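N-acyl-D-glutamate deacylase (Bordetella bronchiseptica, PDB 3GIP) catalyses the hydrolytic removal of the acyl group from N-acyl-D-glutamate, probably with the help of its bound zinc ion, as a member of the amidohydrolase superfamily. Local coordinates at residues A[56-68]-A[401-414]. Sequence-based numbering, arbitrary orientation.
Sequences KIVAPGFIDVHGH and VARMTALPARVFGF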
loop_
_atom_site.group_PDB
_atom_site.type_symbol
_atom_site.label_atom_id
_atom_site.label_comp_id
_atom_site.label_asym_id
_atom_site.label_seq_id
_atom_site.Cartn_x
_atom_site.Cartn_y
_atom_site.Cartn_z
ATOM N N LYS A 56 -25.794 2.138 9.182
ATOM C CA LYS A 56 -24.403 2.047 8.755
ATOM C C LYS A 56 -24.025 0.628 8.348
ATOM O O LYS A 56 -24.766 -0.327 8.593
ATOM C CB LYS A 56 -23.464 2.481 9.885
ATOM C CG LYS A 56 -23.871 3.754 10.600
ATOM C CD LYS A 56 -23.861 4.952 9.673
ATOM C CE LYS A 56 -24.273 6.210 10.424
ATOM N NZ LYS A 56 -23.403 6.447 11.608
ATOM N N ILE A 57 -22.858 0.511 7.723
ATOM C CA ILE A 57 -22.321 -0.775 7.305
ATOM C C ILE A 57 -21.219 -1.115 8.299
ATOM O O ILE A 57 -20.453 -0.241 8.709
ATOM C CB ILE A 57 -21.685 -0.707 5.894
ATOM C CG1 ILE A 57 -22.765 -0.492 4.834
ATOM C CG2 ILE A 57 -20.902 -1.989 5.615
ATOM C CD1 ILE A 57 -23.744 -1.644 4.700
ATOM N N VAL A 58 -21.167 -2.377 8.704
ATOM C CA VAL A 58 -20.141 -2.855 9.619
ATOM C C VAL A 58 -19.340 -3.837 8.774
ATOM O O VAL A 58 -19.860 -4.862 8.328
ATOM C CB VAL A 58 -20.767 -3.560 10.835
ATOM C CG1 VAL A 58 -19.678 -4.042 11.780
ATOM C CG2 VAL A 58 -21.706 -2.601 11.549
ATOM N N ALA A 59 -18.075 -3.511 8.539
ATOM C CA ALA A 59 -17.235 -4.337 7.685
ATOM C C ALA A 59 -15.867 -4.615 8.281
ATOM O O ALA A 59 -15.502 -4.050 9.314
ATOM C CB ALA A 59 -17.072 -3.635 6.337
ATOM N N PRO A 60 -15.091 -5.512 7.646
ATOM C CA PRO A 60 -13.758 -5.794 8.184
ATOM C C PRO A 60 -12.930 -4.529 7.940
ATOM O O PRO A 60 -13.166 -3.820 6.960
ATOM C CB PRO A 60 -13.254 -6.950 7.315
ATOM C CG PRO A 60 -14.496 -7.533 6.687
ATOM C CD PRO A 60 -15.355 -6.320 6.441
ATOM N N GLY A 61 -11.976 -4.239 8.818
ATOM C CA GLY A 61 -11.145 -3.064 8.615
ATOM C C GLY A 61 -10.441 -3.182 7.274
ATOM O O GLY A 61 -10.112 -4.290 6.839
ATOM N N PHE A 62 -10.203 -2.058 6.606
ATOM C CA PHE A 62 -9.548 -2.114 5.305
ATOM C C PHE A 62 -8.054 -2.388 5.400
ATOM O O PHE A 62 -7.372 -1.918 6.314
ATOM C CB PHE A 62 -9.796 -0.819 4.525
ATOM C CG PHE A 62 -11.249 -0.442 4.426
ATOM C CD1 PHE A 62 -12.229 -1.421 4.279
ATOM C CD2 PHE A 62 -11.640 0.895 4.479
ATOM C CE1 PHE A 62 -13.574 -1.076 4.186
ATOM C CE2 PHE A 62 -12.983 1.249 4.387
ATOM C CZ PHE A 62 -13.951 0.264 4.240
ATOM N N ILE A 63 -7.560 -3.164 4.443
ATOM C CA ILE A 63 -6.156 -3.533 4.389
ATOM C C ILE A 63 -5.468 -2.799 3.241
ATOM O O ILE A 63 -5.734 -3.064 2.067
ATOM C CB ILE A 63 -6.006 -5.066 4.209
ATOM C CG1 ILE A 63 -6.675 -5.782 5.385
ATOM C CG2 ILE A 63 -4.533 -5.446 4.120
ATOM C CD1 ILE A 63 -6.569 -7.295 5.339
ATOM N N ASP A 64 -4.593 -1.861 3.598
ATOM C CA ASP A 64 -3.851 -1.072 2.622
ATOM C C ASP A 64 -2.633 -1.878 2.206
ATOM O O ASP A 64 -1.625 -1.906 2.913
ATOM C CB ASP A 64 -3.417 0.253 3.253
ATOM C CG ASP A 64 -2.771 1.191 2.257
ATOM O OD1 ASP A 64 -2.634 0.817 1.071
ATOM O OD2 ASP A 64 -2.400 2.311 2.667
ATOM N N VAL A 65 -2.730 -2.525 1.052
ATOM C CA VAL A 65 -1.651 -3.365 0.565
ATOM C C VAL A 65 -0.457 -2.617 -0.013
ATOM O O VAL A 65 0.562 -3.233 -0.313
ATOM C CB VAL A 65 -2.171 -4.380 -0.485
ATOM C CG1 VAL A 65 -3.321 -5.186 0.114
ATOM C CG2 VAL A 65 -2.623 -3.654 -1.754
ATOM N N HIS A 66 -0.566 -1.300 -0.172
ATOM C CA HIS A 66 0.561 -0.551 -0.712
ATOM C C HIS A 66 0.926 0.674 0.105
ATOM O O HIS A 66 0.651 1.815 -0.287
ATOM C CB HIS A 66 0.314 -0.119 -2.158
ATOM C CG HIS A 66 1.577 0.201 -2.895
ATOM N ND1 HIS A 66 2.224 -0.715 -3.695
ATOM C CD2 HIS A 66 2.362 1.305 -2.877
ATOM C CE1 HIS A 66 3.356 -0.192 -4.135
ATOM N NE2 HIS A 66 3.464 1.032 -3.652
ATOM N N GLY A 67 1.561 0.435 1.243
ATOM C CA GLY A 67 1.965 1.540 2.082
ATOM C C GLY A 67 3.465 1.756 2.043
ATOM O O GLY A 67 4.223 0.868 1.650
ATOM N N HIS A 68 3.879 2.962 2.415
ATOM C CA HIS A 68 5.294 3.326 2.489
ATOM C C HIS A 68 5.501 3.910 3.880
ATOM O O HIS A 68 6.399 4.722 4.100
ATOM C CB HIS A 68 5.650 4.389 1.446
ATOM C CG HIS A 68 5.811 3.850 0.060
ATOM N ND1 HIS A 68 6.751 2.896 -0.266
ATOM C CD2 HIS A 68 5.159 4.144 -1.089
ATOM C CE1 HIS A 68 6.671 2.627 -1.558
ATOM N NE2 HIS A 68 5.714 3.372 -2.080
ATOM N N VAL A 401 -15.828 -4.056 -0.783
ATOM C CA VAL A 401 -15.304 -4.364 0.543
ATOM C C VAL A 401 -14.439 -5.619 0.474
ATOM O O VAL A 401 -13.409 -5.704 1.137
ATOM C CB VAL A 401 -16.444 -4.561 1.569
ATOM C CG1 VAL A 401 -15.885 -5.098 2.884
ATOM C CG2 VAL A 401 -17.145 -3.230 1.811
ATOM N N ALA A 402 -14.846 -6.589 -0.340
ATOM C CA ALA A 402 -14.065 -7.810 -0.478
ATOM C C ALA A 402 -12.672 -7.486 -1.025
ATOM O O ALA A 402 -11.681 -8.076 -0.598
ATOM C CB ALA A 402 -14.784 -8.797 -1.397
ATOM N N ARG A 403 -12.591 -6.543 -1.962
ATOM C CA ARG A 403 -11.304 -6.160 -2.541
ATOM C C ARG A 403 -10.384 -5.504 -1.519
ATOM O O ARG A 403 -9.160 -5.523 -1.673
ATOM C CB ARG A 403 -11.494 -5.163 -3.690
ATOM C CG ARG A 403 -12.351 -5.652 -4.828
ATOM C CD ARG A 403 -11.793 -6.923 -5.447
ATOM N NE ARG A 403 -12.513 -7.237 -6.674
ATOM C CZ ARG A 403 -12.339 -6.589 -7.822
ATOM N NH1 ARG A 403 -11.453 -5.601 -7.907
ATOM N NH2 ARG A 403 -13.081 -6.903 -8.876
ATOM N N MET A 404 -10.981 -4.916 -0.488
ATOM C CA MET A 404 -10.236 -4.204 0.548
ATOM C C MET A 404 -9.955 -5.037 1.779
ATOM O O MET A 404 -9.208 -4.604 2.656
ATOM C CB MET A 404 -11.026 -2.988 1.022
ATOM C CG MET A 404 -11.468 -2.044 -0.060
ATOM S SD MET A 404 -12.545 -0.762 0.608
ATOM C CE MET A 404 -12.453 0.426 -0.744
ATOM N N THR A 405 -10.551 -6.220 1.856
ATOM C CA THR A 405 -10.394 -7.042 3.045
ATOM C C THR A 405 -10.007 -8.496 2.792
ATOM O O THR A 405 -8.847 -8.874 2.961
ATOM C CB THR A 405 -11.696 -6.991 3.878
ATOM O OG1 THR A 405 -12.796 -7.454 3.078
ATOM C CG2 THR A 405 -11.987 -5.556 4.325
ATOM N N ALA A 406 -10.973 -9.310 2.387
ATOM C CA ALA A 406 -10.713 -10.720 2.140
ATOM C C ALA A 406 -9.660 -10.980 1.068
ATOM O O ALA A 406 -8.791 -11.826 1.257
ATOM C CB ALA A 406 -12.006 -11.434 1.777
ATOM N N LEU A 407 -9.730 -10.271 -0.055
ATOM C CA LEU A 407 -8.750 -10.498 -1.115
ATOM C C LEU A 407 -7.330 -10.221 -0.615
ATOM O O LEU A 407 -6.430 -11.041 -0.815
ATOM C CB LEU A 407 -9.080 -9.654 -2.355
ATOM C CG LEU A 407 -8.176 -9.851 -3.577
ATOM C CD1 LEU A 407 -8.181 -11.316 -4.030
ATOM C CD2 LEU A 407 -8.662 -8.939 -4.699
ATOM N N PRO A 408 -7.103 -9.065 0.041
ATOM C CA PRO A 408 -5.746 -8.800 0.531
ATOM C C PRO A 408 -5.289 -9.883 1.515
ATOM O O PRO A 408 -4.139 -10.324 1.474
ATOM C CB PRO A 408 -5.882 -7.434 1.199
ATOM C CG PRO A 408 -6.904 -6.757 0.353
ATOM C CD PRO A 408 -7.939 -7.853 0.135
ATOM N N ALA A 409 -6.191 -10.314 2.392
ATOM C CA ALA A 409 -5.854 -11.343 3.375
ATOM C C ALA A 409 -5.461 -12.638 2.670
ATOM O O ALA A 409 -4.539 -13.337 3.098
ATOM C CB ALA A 409 -7.037 -11.585 4.312
ATOM N N ARG A 410 -6.159 -12.951 1.583
ATOM C CA ARG A 410 -5.880 -14.159 0.807
ATOM C C ARG A 410 -4.550 -14.058 0.067
ATOM O O ARG A 410 -3.764 -15.003 0.047
ATOM C CB ARG A 410 -7.007 -14.401 -0.202
ATOM C CG ARG A 410 -6.685 -15.429 -1.279
ATOM C CD ARG A 410 -6.496 -16.827 -0.706
ATOM N NE ARG A 410 -6.207 -17.800 -1.759
ATOM C CZ ARG A 410 -5.029 -17.928 -2.365
ATOM N NH1 ARG A 410 -4.011 -17.148 -2.022
ATOM N NH2 ARG A 410 -4.871 -18.829 -3.325
ATOM N N VAL A 411 -4.303 -12.902 -0.538
ATOM C CA VAL A 411 -3.079 -12.679 -1.296
ATOM C C VAL A 411 -1.833 -12.636 -0.416
ATOM O O VAL A 411 -0.804 -13.222 -0.757
ATOM C CB VAL A 411 -3.178 -11.357 -2.104
ATOM C CG1 VAL A 411 -1.844 -11.020 -2.744
ATOM C CG2 VAL A 411 -4.256 -11.492 -3.180
ATOM N N PHE A 412 -1.938 -11.957 0.722
ATOM C CA PHE A 412 -0.809 -11.804 1.632
ATOM C C PHE A 412 -0.704 -12.854 2.732
ATOM O O PHE A 412 0.265 -12.864 3.490
ATOM C CB PHE A 412 -0.834 -10.396 2.229
ATOM C CG PHE A 412 -0.439 -9.333 1.249
ATOM C CD1 PHE A 412 0.896 -8.969 1.103
ATOM C CD2 PHE A 412 -1.388 -8.750 0.413
ATOM C CE1 PHE A 412 1.284 -8.043 0.136
ATOM C CE2 PHE A 412 -1.010 -7.821 -0.561
ATOM C CZ PHE A 412 0.330 -7.470 -0.699
ATOM N N GLY A 413 -1.698 -13.729 2.819
ATOM C CA GLY A 413 -1.662 -14.791 3.812
ATOM C C GLY A 413 -1.995 -14.411 5.239
ATOM O O GLY A 413 -1.415 -14.961 6.180
ATOM N N PHE A 414 -2.926 -13.483 5.419
ATOM C CA PHE A 414 -3.313 -13.067 6.758
ATOM C C PHE A 414 -4.417 -13.946 7.313
ATOM O O PHE A 414 -5.584 -13.814 6.938
ATOM C CB PHE A 414 -3.784 -11.611 6.770
ATOM C CG PHE A 414 -2.750 -10.637 6.302
ATOM C CD1 PHE A 414 -1.408 -10.813 6.622
ATOM C CD2 PHE A 414 -3.119 -9.523 5.557
ATOM C CE1 PHE A 414 -0.452 -9.898 6.209
ATOM C CE2 PHE A 414 -2.166 -8.600 5.140
ATOM C CZ PHE A 414 -0.830 -8.790 5.466
#
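The sulfur of M404 sits over one face of the F62 ring, SD lying 3.8 Å from the ring centroid and 14° off the ring normal, a Met-aromatic contact; T405 CG2 meets the same ring at its edge. M404 is extended beyond CG and runs alongside F62 in the same direction, which carries SD out over the ring, and L385 of helix 376-391 touches both side chains. The F414 ring takes I63 CG2 at its edge and F412 CB over one face. V65 CG1 comes obliquely to the F412 ring, 3.6 Å from F412 CE2, and also touches P408 CB; the side chain of V65 is about 12 Å from the zinc ion.

Between these rings the two backbones join by one hydrogen bond: I63 N donates to M404 O at 2.8 Å, nearly straight at 163°. T405 follows, its CG2 3.4 Å from both P60 O and G61 O. Its OG1, between the backbone N and the carbonyl carbon (chi1 58°), bonds to V401 O from above the carbonyl plane (2.7 Å), while CG2 faces P60 and G61. V401 CG1 extends the apolar patch to P60 CD and A59 CB.

The contact joins strand 57-64, which leads into the family's barrel beside strand 87-92, to helices 397-404 and 406-412. One buried backbone bond thus satisfies M404 O amid mainly apolar van der Waals contacts.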